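PDB 6Q2F: glycoside hydrolase family protein from Novosphingobium sp. PP1Y, which probably removes terminal alpha-L-rhamnose residues from rhamnosylated glycosides by hydrolysing the glycosidic bond, as an alpha-L-rhamnosidase of the glycoside hydrolases. Local coordinates for residues A[1026-1037]-A[1086-1097]. Sequence-based numbering, arbitrary orientation.
Sequences SGIATYSRNFRV and GQNTLEIRVANT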
ATOM      1  N   SER A1026       6.011 -24.963 -24.910  1.00 34.88           N
ATOM      2  CA  SER A1026       5.168 -24.296 -23.923  1.00 33.45           C
ATOM      3  C   SER A1026       3.721 -24.589 -24.287  1.00 34.75           C
ATOM      4  O   SER A1026       3.303 -24.341 -25.423  1.00 35.45           O
ATOM      5  CB  SER A1026       5.415 -22.778 -23.896  1.00 33.86           C
ATOM      6  OG  SER A1026       6.675 -22.465 -23.313  1.00 38.77           O
ATOM      7  N   GLY A1027       2.962 -25.115 -23.346  1.00 33.58           N
ATOM      8  CA  GLY A1027       1.576 -25.433 -23.623  1.00 37.85           C
ATOM      9  C   GLY A1027       1.144 -26.640 -22.806  1.00 39.14           C
ATOM     10  O   GLY A1027       1.652 -26.873 -21.709  1.00 36.70           O
ATOM     11  N   ILE A1028       0.208 -27.402 -23.362  1.00 34.23           N
ATOM     12  CA  ILE A1028      -0.340 -28.577 -22.688  1.00 32.36           C
ATOM     13  C   ILE A1028       0.162 -29.821 -23.406  1.00 36.14           C
ATOM     14  O   ILE A1028      -0.141 -30.032 -24.586  1.00 38.85           O
ATOM     15  CB  ILE A1028      -1.875 -28.543 -22.643  1.00 39.87           C
ATOM     16  CG1 ILE A1028      -2.367 -27.254 -21.962  1.00 37.53           C
ATOM     17  CG2 ILE A1028      -2.404 -29.747 -21.895  1.00 41.92           C
ATOM     18  CD1 ILE A1028      -3.879 -27.155 -21.884  1.00 37.01           C
ATOM     19  N   ALA A1029       0.940 -30.636 -22.702  1.00 35.85           N
ATOM     20  CA  ALA A1029       1.350 -31.946 -23.193  1.00 40.99           C
ATOM     21  C   ALA A1029       0.487 -33.008 -22.520  1.00 45.33           C
ATOM     22  O   ALA A1029       0.353 -33.016 -21.290  1.00 42.76           O
ATOM     23  CB  ALA A1029       2.829 -32.198 -22.915  1.00 38.56           C
ATOM     24  N   THR A1030      -0.099 -33.897 -23.323  1.00 38.68           N
ATOM     25  CA  THR A1030      -1.025 -34.911 -22.825  1.00 40.61           C
ATOM     26  C   THR A1030      -0.319 -36.265 -22.775  1.00 40.48           C
ATOM     27  O   THR A1030       0.018 -36.842 -23.818  1.00 41.10           O
ATOM     28  CB  THR A1030      -2.274 -34.973 -23.703  1.00 42.60           C
ATOM     29  OG1 THR A1030      -2.967 -33.721 -23.630  1.00 37.28           O
ATOM     30  CG2 THR A1030      -3.207 -36.084 -23.235  1.00 35.67           C
ATOM     31  N   TYR A1031      -0.091 -36.764 -21.565  1.00 38.63           N
ATOM     32  CA  TYR A1031       0.556 -38.051 -21.368  1.00 37.81           C
ATOM     33  C   TYR A1031      -0.491 -39.145 -21.223  1.00 41.81           C
ATOM     34  O   TYR A1031      -1.507 -38.966 -20.545  1.00 46.16           O
ATOM     35  CB  TYR A1031       1.449 -38.030 -20.133  1.00 37.75           C
ATOM     36  CG  TYR A1031       2.704 -37.192 -20.231  1.00 40.90           C
ATOM     37  CD1 TYR A1031       2.648 -35.792 -20.204  1.00 45.11           C
ATOM     38  CD2 TYR A1031       3.957 -37.794 -20.280  1.00 35.27           C
ATOM     39  CE1 TYR A1031       3.807 -35.021 -20.270  1.00 33.46           C
ATOM     40  CE2 TYR A1031       5.116 -37.028 -20.332  1.00 41.96           C
ATOM     41  CZ  TYR A1031       5.035 -35.644 -20.327  1.00 38.48           C
ATOM     42  OH  TYR A1031       6.177 -34.885 -20.373  1.00 44.53           O
ATOM     43  N   SER A1032      -0.207 -40.295 -21.822  1.00 38.41           N
ATOM     44  CA  SER A1032      -1.178 -41.359 -22.052  1.00 44.63           C
ATOM     45  C   SER A1032      -0.522 -42.687 -21.734  1.00 53.08           C
ATOM     46  O   SER A1032       0.642 -42.904 -22.085  1.00 47.27           O
ATOM     47  CB  SER A1032      -1.660 -41.364 -23.511  1.00 73.60           C
ATOM     48  OG  SER A1032      -2.567 -42.419 -23.759  1.00 93.75           O
ATOM     49  N   ARG A1033      -1.287 -43.584 -21.113  1.00 58.14           N
ATOM     50  CA  ARG A1033      -0.773 -44.858 -20.625  1.00 57.62           C
ATOM     51  C   ARG A1033      -1.941 -45.639 -20.038  1.00 62.30           C
ATOM     52  O   ARG A1033      -2.970 -45.057 -19.665  1.00 62.57           O
ATOM     53  CB  ARG A1033       0.295 -44.615 -19.549  1.00 60.92           C
ATOM     54  CG  ARG A1033       1.166 -45.782 -19.190  1.00 69.95           C
ATOM     55  CD  ARG A1033       1.874 -45.465 -17.876  1.00 53.89           C
ATOM     56  NE  ARG A1033       2.915 -46.428 -17.529  1.00 48.75           N
ATOM     57  CZ  ARG A1033       2.674 -47.675 -17.148  1.00 62.12           C
ATOM     58  NH1 ARG A1033       1.428 -48.118 -17.091  1.00 74.06           N
ATOM     59  NH2 ARG A1033       3.676 -48.483 -16.832  1.00 71.82           N
ATOM     60  N   ASN A1034      -1.770 -46.959 -19.959  1.00 56.70           N
ATOM     61  CA  ASN A1034      -2.627 -47.845 -19.177  1.00 52.14           C
ATOM     62  C   ASN A1034      -1.885 -48.327 -17.938  1.00 49.29           C
ATOM     63  O   ASN A1034      -0.658 -48.258 -17.861  1.00 52.39           O
ATOM     64  CB  ASN A1034      -3.074 -49.062 -19.997  1.00 47.77           C
ATOM     65  CG  ASN A1034      -3.998 -48.685 -21.122  1.00 48.16           C
ATOM     66  OD1 ASN A1034      -4.922 -47.893 -20.932  1.00 55.48           O
ATOM     67  ND2 ASN A1034      -3.744 -49.215 -22.304  1.00 48.06           N
ATOM     68  N   PHE A1035      -2.650 -48.825 -16.966  1.00 41.52           N
ATOM     69  CA  PHE A1035      -2.068 -49.371 -15.752  1.00 43.06           C
ATOM     70  C   PHE A1035      -3.078 -50.296 -15.084  1.00 45.93           C
ATOM     71  O   PHE A1035      -4.290 -50.111 -15.215  1.00 48.83           O
ATOM     72  CB  PHE A1035      -1.607 -48.255 -14.799  1.00 41.14           C
ATOM     73  CG  PHE A1035      -2.718 -47.461 -14.166  1.00 43.18           C
ATOM     74  CD1 PHE A1035      -3.345 -46.441 -14.855  1.00 46.62           C
ATOM     75  CD2 PHE A1035      -3.091 -47.702 -12.855  1.00 41.99           C
ATOM     76  CE1 PHE A1035      -4.350 -45.683 -14.258  1.00 41.33           C
ATOM     77  CE2 PHE A1035      -4.092 -46.940 -12.240  1.00 42.16           C
ATOM     78  CZ  PHE A1035      -4.725 -45.938 -12.951  1.00 42.62           C
ATOM     79  N   ARG A1036      -2.561 -51.302 -14.384  1.00 43.67           N
ATOM     80  CA  ARG A1036      -3.379 -52.341 -13.773  1.00 46.81           C
ATOM     81  C   ARG A1036      -3.614 -52.047 -12.297  1.00 48.29           C
ATOM     82  O   ARG A1036      -2.718 -51.572 -11.591  1.00 50.55           O
ATOM     83  CB  ARG A1036      -2.748 -53.738 -13.936  1.00 49.57           C
ATOM     84  CG  ARG A1036      -3.295 -54.795 -12.954  1.00 47.35           C
ATOM     85  CD  ARG A1036      -3.289 -56.262 -13.481  1.00 46.06           C
ATOM     86  NE  ARG A1036      -2.310 -57.129 -12.833  1.00 52.03           N
ATOM     87  CZ  ARG A1036      -2.586 -58.201 -12.088  1.00 50.30           C
ATOM     88  NH1 ARG A1036      -3.829 -58.594 -11.850  1.00 50.14           N
ATOM     89  NH2 ARG A1036      -1.596 -58.903 -11.584  1.00 50.19           N
ATOM     90  N   VAL A1037      -4.829 -52.338 -11.841  1.00 44.00           N
ATOM     91  CA  VAL A1037      -5.233 -52.169 -10.451  1.00 46.87           C
ATOM     92  C   VAL A1037      -5.776 -53.509  -9.973  1.00 51.54           C
ATOM     93  O   VAL A1037      -6.616 -54.118 -10.645  1.00 51.64           O
ATOM     94  CB  VAL A1037      -6.288 -51.055 -10.308  1.00 43.24           C
ATOM     95  CG1 VAL A1037      -6.863 -51.018  -8.906  1.00 54.05           C
ATOM     96  CG2 VAL A1037      -5.697 -49.709 -10.687  1.00 43.60           C
ATOM     97  N   GLY A1086      -8.461 -54.378 -12.817  1.00 47.82           N
ATOM     98  CA  GLY A1086      -7.822 -54.690 -14.086  1.00 43.76           C
ATOM     99  C   GLY A1086      -7.170 -53.500 -14.763  1.00 44.27           C
ATOM    100  O   GLY A1086      -6.579 -52.646 -14.099  1.00 41.95           O
ATOM    101  N   GLN A1087      -7.267 -53.429 -16.087  1.00 47.00           N
ATOM    102  CA  GLN A1087      -6.613 -52.360 -16.822  1.00 47.87           C
ATOM    103  C   GLN A1087      -7.398 -51.061 -16.708  1.00 46.44           C
ATOM    104  O   GLN A1087      -8.628 -51.046 -16.831  1.00 48.67           O
ATOM    105  CB  GLN A1087      -6.454 -52.740 -18.292  1.00 62.70           C
ATOM    106  CG  GLN A1087      -5.233 -52.106 -18.970  1.00 71.10           C
ATOM    107  CD  GLN A1087      -3.942 -52.863 -18.672  1.00 75.41           C
ATOM    108  OE1 GLN A1087      -3.790 -53.474 -17.618  1.00 67.83           O
ATOM    109  NE2 GLN A1087      -3.016 -52.843 -19.625  1.00 89.60           N
ATOM    110  N   ASN A1088      -6.669 -49.970 -16.475  1.00 42.02           N
ATOM    111  CA  ASN A1088      -7.213 -48.625 -16.350  1.00 42.43           C
ATOM    112  C   ASN A1088      -6.497 -47.710 -17.333  1.00 47.35           C
ATOM    113  O   ASN A1088      -5.290 -47.850 -17.553  1.00 44.47           O
ATOM    114  CB  ASN A1088      -7.024 -48.071 -14.936  1.00 37.91           C
ATOM    115  CG  ASN A1088      -7.791 -48.856 -13.878  1.00 45.29           C
ATOM    116  OD1 ASN A1088      -8.734 -48.345 -13.270  1.00 39.90           O
ATOM    117  ND2 ASN A1088      -7.383 -50.106 -13.651  1.00 44.72           N
ATOM    118  N   THR A1089      -7.230 -46.757 -17.908  1.00 41.33           N
ATOM    119  CA  THR A1089      -6.611 -45.766 -18.768  1.00 44.20           C
ATOM    120  C   THR A1089      -6.228 -44.566 -17.916  1.00 42.18           C
ATOM    121  O   THR A1089      -6.906 -44.236 -16.938  1.00 44.10           O
ATOM    122  CB  THR A1089      -7.537 -45.358 -19.919  1.00 46.59           C
ATOM    123  OG1 THR A1089      -8.658 -44.645 -19.414  1.00 57.39           O
ATOM    124  CG2 THR A1089      -8.054 -46.622 -20.665  1.00 41.70           C
ATOM    125  N   LEU A1090      -5.115 -43.940 -18.280  1.00 37.24           N
ATOM    126  CA  LEU A1090      -4.553 -42.810 -17.555  1.00 34.85           C
ATOM    127  C   LEU A1090      -4.192 -41.752 -18.584  1.00 44.96           C
ATOM    128  O   LEU A1090      -3.481 -42.044 -19.550  1.00 39.08           O
ATOM    129  CB  LEU A1090      -3.313 -43.227 -16.752  1.00 35.23           C
ATOM    130  CG  LEU A1090      -2.566 -42.141 -15.969  1.00 34.39           C
ATOM    131  CD1 LEU A1090      -3.469 -41.498 -14.912  1.00 33.37           C
ATOM    132  CD2 LEU A1090      -1.350 -42.766 -15.272  1.00 35.90           C
ATOM    133  N   GLU A1091      -4.696 -40.536 -18.387  1.00 42.77           N
ATOM    134  CA  GLU A1091      -4.345 -39.394 -19.224  1.00 41.89           C
ATOM    135  C   GLU A1091      -4.020 -38.229 -18.311  1.00 40.00           C
ATOM    136  O   GLU A1091      -4.787 -37.927 -17.394  1.00 38.46           O
ATOM    137  CB  GLU A1091      -5.480 -38.986 -20.173  1.00 51.58           C
ATOM    138  CG  GLU A1091      -6.226 -40.123 -20.837  1.00 60.80           C
ATOM    139  CD  GLU A1091      -7.279 -39.602 -21.794  1.00 79.91           C
ATOM    140  OE1 GLU A1091      -6.968 -38.648 -22.552  1.00 81.56           O
ATOM    141  OE2 GLU A1091      -8.415 -40.124 -21.763  1.00 88.41           O
ATOM    142  N   ILE A1092      -2.879 -37.594 -18.553  1.00 35.62           N
ATOM    143  CA  ILE A1092      -2.354 -36.557 -17.681  1.00 36.00           C
ATOM    144  C   ILE A1092      -2.006 -35.368 -18.557  1.00 37.07           C
ATOM    145  O   ILE A1092      -1.086 -35.449 -19.381  1.00 33.25           O
ATOM    146  CB  ILE A1092      -1.130 -37.029 -16.895  1.00 38.55           C
ATOM    147  CG1 ILE A1092      -1.486 -38.284 -16.087  1.00 34.42           C
ATOM    148  CG2 ILE A1092      -0.612 -35.895 -16.022  1.00 34.21           C
ATOM    149  CD1 ILE A1092      -0.383 -38.777 -15.179  1.00 40.60           C
ATOM    150  N   ARG A1093      -2.747 -34.268 -18.400  1.00 33.96           N
ATOM    151  CA  ARG A1093      -2.529 -33.084 -19.209  1.00 33.80           C
ATOM    152  C   ARG A1093      -1.642 -32.147 -18.402  1.00 36.99           C
ATOM    153  O   ARG A1093      -2.077 -31.598 -17.375  1.00 32.79           O
ATOM    154  CB  ARG A1093      -3.863 -32.449 -19.588  1.00 33.96           C
ATOM    155  CG  ARG A1093      -4.595 -33.239 -20.678  1.00 38.12           C
ATOM    156  CD  ARG A1093      -6.059 -32.843 -20.825  1.00 36.74           C
ATOM    157  NE  ARG A1093      -6.226 -31.433 -21.168  1.00 38.96           N
ATOM    158  CZ  ARG A1093      -6.668 -30.505 -20.325  1.00 41.16           C
ATOM    159  NH1 ARG A1093      -6.998 -30.826 -19.071  1.00 40.70           N
ATOM    160  NH2 ARG A1093      -6.784 -29.256 -20.737  1.00 37.46           N
ATOM    161  N   VAL A1094      -0.379 -32.020 -18.813  1.00 36.40           N
ATOM    162  CA  VAL A1094       0.591 -31.184 -18.116  1.00 36.20           C
ATOM    163  C   VAL A1094       0.744 -29.872 -18.864  1.00 35.35           C
ATOM    164  O   VAL A1094       1.011 -29.862 -20.073  1.00 35.28           O
ATOM    165  CB  VAL A1094       1.957 -31.866 -17.971  1.00 35.46           C
ATOM    166  CG1 VAL A1094       2.891 -30.937 -17.201  1.00 34.81           C
ATOM    167  CG2 VAL A1094       1.814 -33.209 -17.268  1.00 33.34           C
ATOM    168  N   ALA A1095       0.587 -28.772 -18.141  1.00 31.42           N
ATOM    169  CA  ALA A1095       0.809 -27.429 -18.651  1.00 35.32           C
ATOM    170  C   ALA A1095       2.063 -26.855 -18.006  1.00 34.33           C
ATOM    171  O   ALA A1095       2.310 -27.073 -16.811  1.00 32.81           O
ATOM    172  CB  ALA A1095      -0.389 -26.521 -18.341  1.00 28.67           C
ATOM    173  N   ASN A1096       2.849 -26.114 -18.784  1.00 30.85           N
ATOM    174  CA  ASN A1096       3.992 -25.380 -18.254  1.00 30.65           C
ATOM    175  C   ASN A1096       3.802 -23.897 -18.581  1.00 34.55           C
ATOM    176  O   ASN A1096       2.731 -23.483 -19.025  1.00 35.69           O
ATOM    177  CB  ASN A1096       5.301 -25.932 -18.813  1.00 30.28           C
ATOM    178  CG  ASN A1096       5.371 -25.833 -20.322  1.00 38.50           C
ATOM    179  OD1 ASN A1096       4.348 -25.638 -20.986  1.00 36.25           O
ATOM    180  ND2 ASN A1096       6.576 -25.984 -20.876  1.00 34.71           N
ATOM    181  N   THR A1097       4.847 -23.101 -18.356  1.00 36.57           N
ATOM    182  CA  THR A1097       4.822 -21.674 -18.659  1.00 36.49           C
ATOM    183  C   THR A1097       5.305 -21.417 -20.090  1.00 37.74           C
ATOM    184  O   THR A1097       5.826 -22.301 -20.772  1.00 41.04           O
ATOM    185  CB  THR A1097       5.704 -20.885 -17.692  1.00 33.39           C
ATOM    186  OG1 THR A1097       7.072 -21.274 -17.879  1.00 36.40           O
ATOM    187  CG2 THR A1097       5.281 -21.109 -16.225  1.00 27.18           C
TER
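Ala1029, Tyr1031, Arg1033, Phe1035 and Val1037 each exchange two backbone hydrogen bonds with a partner, from Val1094 down to Gly1086, in a regular antiparallel ladder; Tyr1031 N to Ile1092 O is 2.7 Å and nearly straight. Beyond Ile1028 and Ala1095, side chains join the backbone bonding. The amide oxygen OD1 of Asn1096 receives Gly1027 N at 2.8 Å (168° at the hydrogen) in its carbonyl plane, Asn1096 N returns a bond to Gly1027 O, and its ND2 reaches Phe1025 O. Ser1026 OG gives its proton to a lone pair of Thr1097 O at 2.7 Å. With an alanine in place of Asn1096, Gly1027 N would probably lose its acceptor and Phe1025 O its amide donor. On the buried face, Phe1035, with CG wedged between backbone N and carbonyl carbon (chi1 69°), turns its ring so that Asn1088 CB lies over its face, 3.8 Å from the ring centroid, a CH-pi contact; CE1 also meets Leu1090 CB. Further along, Val1094 CG2 lies 4.0 Å from Tyr1031 CD1. On the other face, Thr1030 OG1 rests against Arg1093 CG. These are the central strands of a sheet in a galactose-binding-like beta-sandwich: 992-996 pairs with 1028-1037, 1057-1062 with 1086-1095, while Leu1132 and Leu1138 of strand 1131-1140 pack against the buried face.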